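Local atomic coordinates of tail lysozyme, putative (Geobacter sulfurreducens, PDB entry 2IA7), a protein that is of unknown function but, as a putative tail lysozyme of the gp25-like baseplate wedge family, is probably a structural component of a phage-tail-like assembly. Residues 34-37 with 38-42; 79-82 with 83-86. One frame throughout, in Å; residues are numbered along the deposited sequence.

In the fold
Contacts 1 and 2 are local, turn-to-turn contacts within the chain's two helices, 30-42 and 69-86; the centres of the two contacts lie about 10 Å apart. Both are partly buried: Ile-34, Ile-38 and Ile-41 in contact 1 and Val-79, Ala-82 and Leu-83 in contact 2 are turned into the core, whereas Glu-36, Arg-39, Glu-81 and Ile-84 are exposed. The two helices meet directly, Ile-41 packing on Ala-82 and Trp-86, and Leu-42 on Leu-83, and both lie against the antiparallel sheet through strand 106-115. Their chemistry diverges at the surface. Contact 1 has a water-bridged acid-arginine pair there; contact 2 is joined by backbone bonds and aliphatic packing.

Contact 1. Residues 34-37 with 38-42; sequences IAES and IRIIL
Ile-41 N reaches Ser-37 O at 2.8 Å, one of four backbone hydrogen bonds that join 34-37 to 38-42 in successive i to i+4 steps of helix 30-42. Ile-38 N meets Ile-34 O with an N-H...O angle of 172°; Arg-39 N to Ala-35 O and Ile-40 N to Glu-36 O complete the pattern. At the exposed side, a water bridges Glu-36 and Arg-39, giving a hydrogen bond to Glu-36 OE2 (2.8 Å) and accepting one from Arg-39 NH2 (3.1 Å) in the guanidinium plane. The charged atoms themselves stay apart, Arg-39 NH2 lying 4.9 Å from Glu-36 OE2, so the water rather than direct contact links the two groups. A bend at chi3 (-62°) folds the arginine back along its own helix, and one guanidinium face lies over Ala-35 O and Glu-36 CA, with Arg-39 NH1 3.6 Å from Ala-35 CB. Farther round, Ile-40 CD1 meets the aliphatic CG of Glu-36 at 4.0 Å. Ile-41 has CG1 opposite its carbonyl carbon (chi1 -64°), which carries CD1 back to 3.3 Å from Ser-37 O. On the buried side, Ile-34 CG2 and Ile-38 CD1 touch at 4.1 Å, the two side chains crossing at a slant. This apolar face is covered from two directions: Tyr-113 of strand 106-115 lies against Ile-34 and Ile-38, while helix 69-86 brings Leu-83 to Ile-38 and Ala-82 with Trp-86 to Ile-41. Strand 120-129 borders the flank, Leu-124 touching Ala-35 and Tyr-126 touching Arg-39.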
ATOM      1  N   ILE A  34      -2.212   0.457  12.815  1.00 15.85           N
ATOM      2  CA  ILE A  34      -2.248   1.232  11.576  1.00 15.54           C
ATOM      3  C   ILE A  34      -1.261   0.693  10.566  1.00 13.31           C
ATOM      4  O   ILE A  34      -1.589   0.522   9.384  1.00 15.19           O
ATOM      5  CB  ILE A  34      -1.996   2.716  11.878  1.00 13.79           C
ATOM      6  CG1 ILE A  34      -3.244   3.288  12.543  1.00 15.12           C
ATOM      7  CG2 ILE A  34      -1.659   3.496  10.581  1.00 13.11           C
ATOM      8  CD1 ILE A  34      -3.002   4.671  13.132  1.00 18.16           C
ATOM      9  N   ALA A  35      -0.019   0.427  10.996  1.00 13.74           N
ATOM     10  CA  ALA A  35       0.984  -0.122  10.083  1.00 14.43           C
ATOM     11  C   ALA A  35       0.539  -1.470   9.525  1.00 14.21           C
ATOM     12  O   ALA A  35       0.583  -1.703   8.320  1.00 15.01           O
ATOM     13  CB  ALA A  35       2.323  -0.254  10.772  1.00 14.55           C
ATOM     14  N   GLU A  36      -0.026  -2.301  10.396  1.00 14.45           N
ATOM     15  CA  GLU A  36      -0.570  -3.584   9.961  1.00 14.38           C
ATOM     16  C   GLU A  36      -1.737  -3.416   8.988  1.00 13.58           C
ATOM     17  O   GLU A  36      -1.831  -4.115   8.003  1.00 14.17           O
ATOM     18  CB  GLU A  36      -0.974  -4.394  11.178  1.00 17.72           C
ATOM     19  CG  GLU A  36      -1.407  -5.789  10.867  1.00 19.09           C
ATOM     20  CD  GLU A  36      -1.807  -6.530  12.121  1.00 18.80           C
ATOM     21  OE1 GLU A  36      -2.958  -6.382  12.527  1.00 22.91           O
ATOM     22  OE2 GLU A  36      -0.953  -7.226  12.700  1.00 27.73           O
ATOM     23  N   SER A  37      -2.622  -2.494   9.307  1.00 15.51           N
ATOM     24  CA  SER A  37      -3.766  -2.173   8.453  0.50 13.53           C
ATOM     25  C   SER A  37      -3.338  -1.732   7.032  1.00 13.90           C
ATOM     26  O   SER A  37      -3.866  -2.226   6.033  1.00 14.82           O
ATOM     27  CB  SER A  37      -4.640  -1.084   9.087  0.50 13.72           C
ATOM     28  OG  SER A  37      -5.665  -0.705   8.173  0.50  9.86           O
ATOM     29  N   ILE A  38      -2.362  -0.839   6.957  1.00 14.35           N
ATOM     30  CA  ILE A  38      -1.774  -0.439   5.704  1.00 14.21           C
ATOM     31  C   ILE A  38      -1.300  -1.667   4.915  1.00 15.11           C
ATOM     32  O   ILE A  38      -1.654  -1.835   3.744  1.00 14.82           O
ATOM     33  CB  ILE A  38      -0.608   0.539   5.867  1.00 14.43           C
ATOM     34  CG1 ILE A  38      -1.146   1.890   6.370  1.00 17.08           C
ATOM     35  CG2 ILE A  38       0.077   0.778   4.544  1.00 16.16           C
ATOM     36  CD1 ILE A  38      -0.022   2.828   6.882  1.00 17.18           C
ATOM     37  N   ARG A  39      -0.613  -2.554   5.574  1.00 14.15           N
ATOM     38  CA  ARG A  39      -0.127  -3.738   4.885  1.00 13.47           C
ATOM     39  C   ARG A  39      -1.238  -4.648   4.428  1.00 14.27           C
ATOM     40  O   ARG A  39      -1.144  -5.279   3.383  1.00 15.21           O
ATOM     41  CB  ARG A  39       0.885  -4.492   5.749  1.00 12.83           C
ATOM     42  CG  ARG A  39       2.159  -3.700   6.040  1.00 13.99           C
ATOM     43  CD  ARG A  39       3.197  -4.483   6.833  1.00 16.23           C
ATOM     44  NE  ARG A  39       2.823  -4.920   8.183  1.00 22.14           N
ATOM     45  CZ  ARG A  39       3.098  -4.293   9.334  1.00 20.03           C
ATOM     46  NH1 ARG A  39       3.861  -3.213   9.395  1.00 21.28           N
ATOM     47  NH2 ARG A  39       2.726  -4.880  10.462  1.00 17.89           N
ATOM     48  N   ILE A  40      -2.269  -4.805   5.262  1.00 13.54           N
ATOM     49  CA  ILE A  40      -3.454  -5.600   4.893  1.00 13.11           C
ATOM     50  C   ILE A  40      -4.139  -5.034   3.685  1.00 14.08           C
ATOM     51  O   ILE A  40      -4.439  -5.752   2.742  1.00 14.98           O
ATOM     52  CB  ILE A  40      -4.444  -5.729   6.053  1.00 14.22           C
ATOM     53  CG1 ILE A  40      -3.846  -6.573   7.184  1.00 13.62           C
ATOM     54  CG2 ILE A  40      -5.739  -6.340   5.631  1.00 15.47           C
ATOM     55  CD1 ILE A  40      -4.583  -6.414   8.506  1.00 15.33           C
ATOM     56  N   ILE A  41      -4.377  -3.741   3.699  1.00 13.82           N
ATOM     57  CA  ILE A  41      -5.074  -3.104   2.597  1.00 13.40           C
ATOM     58  C   ILE A  41      -4.358  -3.256   1.271  1.00 14.03           C
ATOM     59  O   ILE A  41      -4.947  -3.648   0.278  1.00 15.96           O
ATOM     60  CB  ILE A  41      -5.301  -1.595   2.883  1.00 13.30           C
ATOM     61  CG1 ILE A  41      -6.222  -1.426   4.079  1.00 13.80           C
ATOM     62  CG2 ILE A  41      -5.848  -0.860   1.634  1.00 15.60           C
ATOM     63  CD1 ILE A  41      -6.052  -0.115   4.785  1.00 14.34           C
ATOM     64  N   LEU A  42      -3.040  -2.992   1.266  1.00 14.41           N
ATOM     65  CA  LEU A  42      -2.251  -3.013   0.011  1.00 14.52           C
ATOM     66  C   LEU A  42      -2.092  -4.475  -0.477  1.00 14.79           C
ATOM     67  O   LEU A  42      -1.982  -4.730  -1.667  1.00 17.72           O
ATOM     68  CB  LEU A  42      -0.927  -2.299   0.152  1.00 14.37           C
ATOM     69  CG  LEU A  42      -1.002  -0.826   0.561  1.00 14.68           C
ATOM     70  CD1 LEU A  42       0.380  -0.187   0.615  1.00 15.67           C
ATOM     71  CD2 LEU A  42      -1.988  -0.089  -0.388  1.00 16.34           C
TER
HETATM   72  O   HOH W   1       1.738  -7.497  11.859  1.00 29.98           O

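Contact 2. Residues 79-82 with 83-86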
ATOM      1  N   VAL A  79      -2.373   3.186  -4.600  1.00 14.69           N
ATOM      2  CA  VAL A  79      -2.056   3.004  -3.191  1.00 13.41           C
ATOM      3  C   VAL A  79      -2.715   4.123  -2.400  1.00 16.00           C
ATOM      4  O   VAL A  79      -3.343   3.868  -1.365  1.00 15.98           O
ATOM      5  CB  VAL A  79      -0.552   3.012  -3.022  1.00 13.36           C
ATOM      6  CG1 VAL A  79      -0.145   3.172  -1.571  1.00 14.48           C
ATOM      7  CG2 VAL A  79       0.067   1.738  -3.671  1.00 13.64           C
ATOM      8  N   LYS A  80      -2.609   5.360  -2.875  1.00 15.84           N
ATOM      9  CA  LYS A  80      -3.171   6.475  -2.139  1.00 13.79           C
ATOM     10  C   LYS A  80      -4.664   6.218  -1.969  1.00 13.59           C
ATOM     11  O   LYS A  80      -5.224   6.374  -0.869  1.00 14.75           O
ATOM     12  CB  LYS A  80      -3.023   7.786  -2.908  1.00 15.86           C
ATOM     13  CG  LYS A  80      -1.613   8.360  -2.924  1.00 16.69           C
ATOM     14  CD  LYS A  80      -1.574   9.591  -3.859  1.00 16.51           C
ATOM     15  CE  LYS A  80      -0.156  10.045  -4.133  1.00 20.06           C
ATOM     16  NZ  LYS A  80      -0.208  11.217  -5.046  1.00 21.68           N
ATOM     17  N   GLU A  81      -5.356   5.932  -3.078  1.00 14.33           N
ATOM     18  CA  GLU A  81      -6.805   5.812  -2.983  1.00 14.66           C
ATOM     19  C   GLU A  81      -7.266   4.719  -2.038  1.00 15.14           C
ATOM     20  O   GLU A  81      -8.229   4.889  -1.299  1.00 15.56           O
ATOM     21  CB  GLU A  81      -7.408   5.619  -4.350  1.00 14.48           C
ATOM     22  CG  GLU A  81      -7.314   6.810  -5.256  1.00 17.67           C
ATOM     23  CD  GLU A  81      -8.086   8.069  -4.839  1.00 22.97           C
ATOM     24  OE1 GLU A  81      -8.827   8.170  -3.826  1.00 19.33           O
ATOM     25  OE2 GLU A  81      -7.959   9.048  -5.616  1.00 19.78           O
ATOM     26  N   ALA A  82      -6.587   3.600  -2.046  1.00 14.18           N
ATOM     27  CA  ALA A  82      -6.906   2.494  -1.150  1.00 14.73           C
ATOM     28  C   ALA A  82      -6.711   2.859   0.300  1.00 14.34           C
ATOM     29  O   ALA A  82      -7.551   2.517   1.140  1.00 14.97           O
ATOM     30  CB  ALA A  82      -6.089   1.273  -1.533  1.00 15.22           C
ATOM     31  N   LEU A  83      -5.632   3.566   0.625  1.00 14.99           N
ATOM     32  CA  LEU A  83      -5.357   4.018   2.002  1.00 14.50           C
ATOM     33  C   LEU A  83      -6.287   5.092   2.527  1.00 15.12           C
ATOM     34  O   LEU A  83      -6.677   5.105   3.703  1.00 16.03           O
ATOM     35  CB  LEU A  83      -3.875   4.365   2.168  1.00 15.04           C
ATOM     36  CG  LEU A  83      -2.920   3.186   1.907  1.00 14.68           C
ATOM     37  CD1 LEU A  83      -1.462   3.610   2.179  1.00 16.82           C
ATOM     38  CD2 LEU A  83      -3.194   1.946   2.731  1.00 14.24           C
ATOM     39  N   ILE A  84      -6.660   5.992   1.628  1.00 13.10           N
ATOM     40  CA  ILE A  84      -7.647   7.041   1.960  1.00 14.69           C
ATOM     41  C   ILE A  84      -8.994   6.450   2.271  1.00 15.11           C
ATOM     42  O   ILE A  84      -9.629   6.825   3.225  1.00 19.04           O
ATOM     43  CB  ILE A  84      -7.765   8.042   0.828  1.00 16.06           C
ATOM     44  CG1 ILE A  84      -6.484   8.850   0.777  1.00 16.91           C
ATOM     45  CG2 ILE A  84      -9.008   8.949   1.003  1.00 19.74           C
ATOM     46  CD1 ILE A  84      -6.374   9.698  -0.476  1.00 18.59           C
ATOM     47  N   LEU A  85      -9.425   5.499   1.465  1.00 15.51           N
ATOM     48  CA  LEU A  85     -10.687   4.842   1.677  1.00 16.35           C
ATOM     49  C   LEU A  85     -10.672   3.964   2.927  1.00 16.72           C
ATOM     50  O   LEU A  85     -11.651   4.010   3.698  1.00 20.13           O
ATOM     51  CB  LEU A  85     -11.034   4.024   0.454  1.00 17.02           C
ATOM     52  CG  LEU A  85     -12.389   3.338   0.466  1.00 22.33           C
ATOM     53  CD1 LEU A  85     -13.547   4.320   0.688  1.00 24.72           C
ATOM     54  CD2 LEU A  85     -12.560   2.598  -0.857  1.00 22.46           C
ATOM     55  N   TRP A  86      -9.670   3.121   3.130  1.00 14.78           N
ATOM     56  CA  TRP A  86      -9.733   2.058   4.139  1.00 14.72           C
ATOM     57  C   TRP A  86      -8.946   2.333   5.404  1.00 14.81           C
ATOM     58  O   TRP A  86      -9.089   1.576   6.349  1.00 17.55           O
ATOM     59  CB  TRP A  86      -9.288   0.742   3.506  1.00 15.57           C
ATOM     60  CG  TRP A  86     -10.209   0.319   2.424  1.00 14.41           C
ATOM     61  CD1 TRP A  86      -9.955   0.265   1.096  1.00 12.60           C
ATOM     62  CD2 TRP A  86     -11.586  -0.072   2.584  1.00 16.17           C
ATOM     63  NE1 TRP A  86     -11.094  -0.165   0.404  1.00 16.79           N
ATOM     64  CE2 TRP A  86     -12.088  -0.382   1.309  1.00 19.75           C
ATOM     65  CE3 TRP A  86     -12.418  -0.234   3.702  1.00 19.84           C
ATOM     66  CZ2 TRP A  86     -13.404  -0.792   1.105  1.00 20.81           C
ATOM     67  CZ3 TRP A  86     -13.717  -0.662   3.493  1.00 20.59           C
ATOM     68  CH2 TRP A  86     -14.185  -0.938   2.207  1.00 23.47           C
TER
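Leu-83 meets Val-79 one turn back on helix 69-86, through both backbone and side chain. Its N bonds to Val-79 O at 3.0 Å, and its CD1 packs 4.0 Å from Val-79 CG1, the two side chains running alongside each other in the same direction. Both continue into the core, touching Leu-42 of helix 30-42 and Ile-111 of strand 106-115. At Ile-84, N bonds to Lys-80 O at 2.9 Å; chi1 of -70° sets CG1 beside the residue's own N, and CG1 thereby rests 3.2 Å from that same oxygen. Leu-85 N reaches Glu-81 O at 3.1 Å, and Leu-85 CG sits over one face of the neighbouring Trp-86 ring. Trp-86 closes the turn, its N bonded to Ala-82 O and its ring atom CD1 3.3 Å from that oxygen. The indole also stacks edge-to-face with Phe-55. Backbone bonding thus supplies the polar chemistry between 79-82 and 83-86, while the side chains add chiefly aliphatic contact, consistent with a helix end that packs one face into the core and keeps Glu-81, Ile-84 and Leu-85 at the surface.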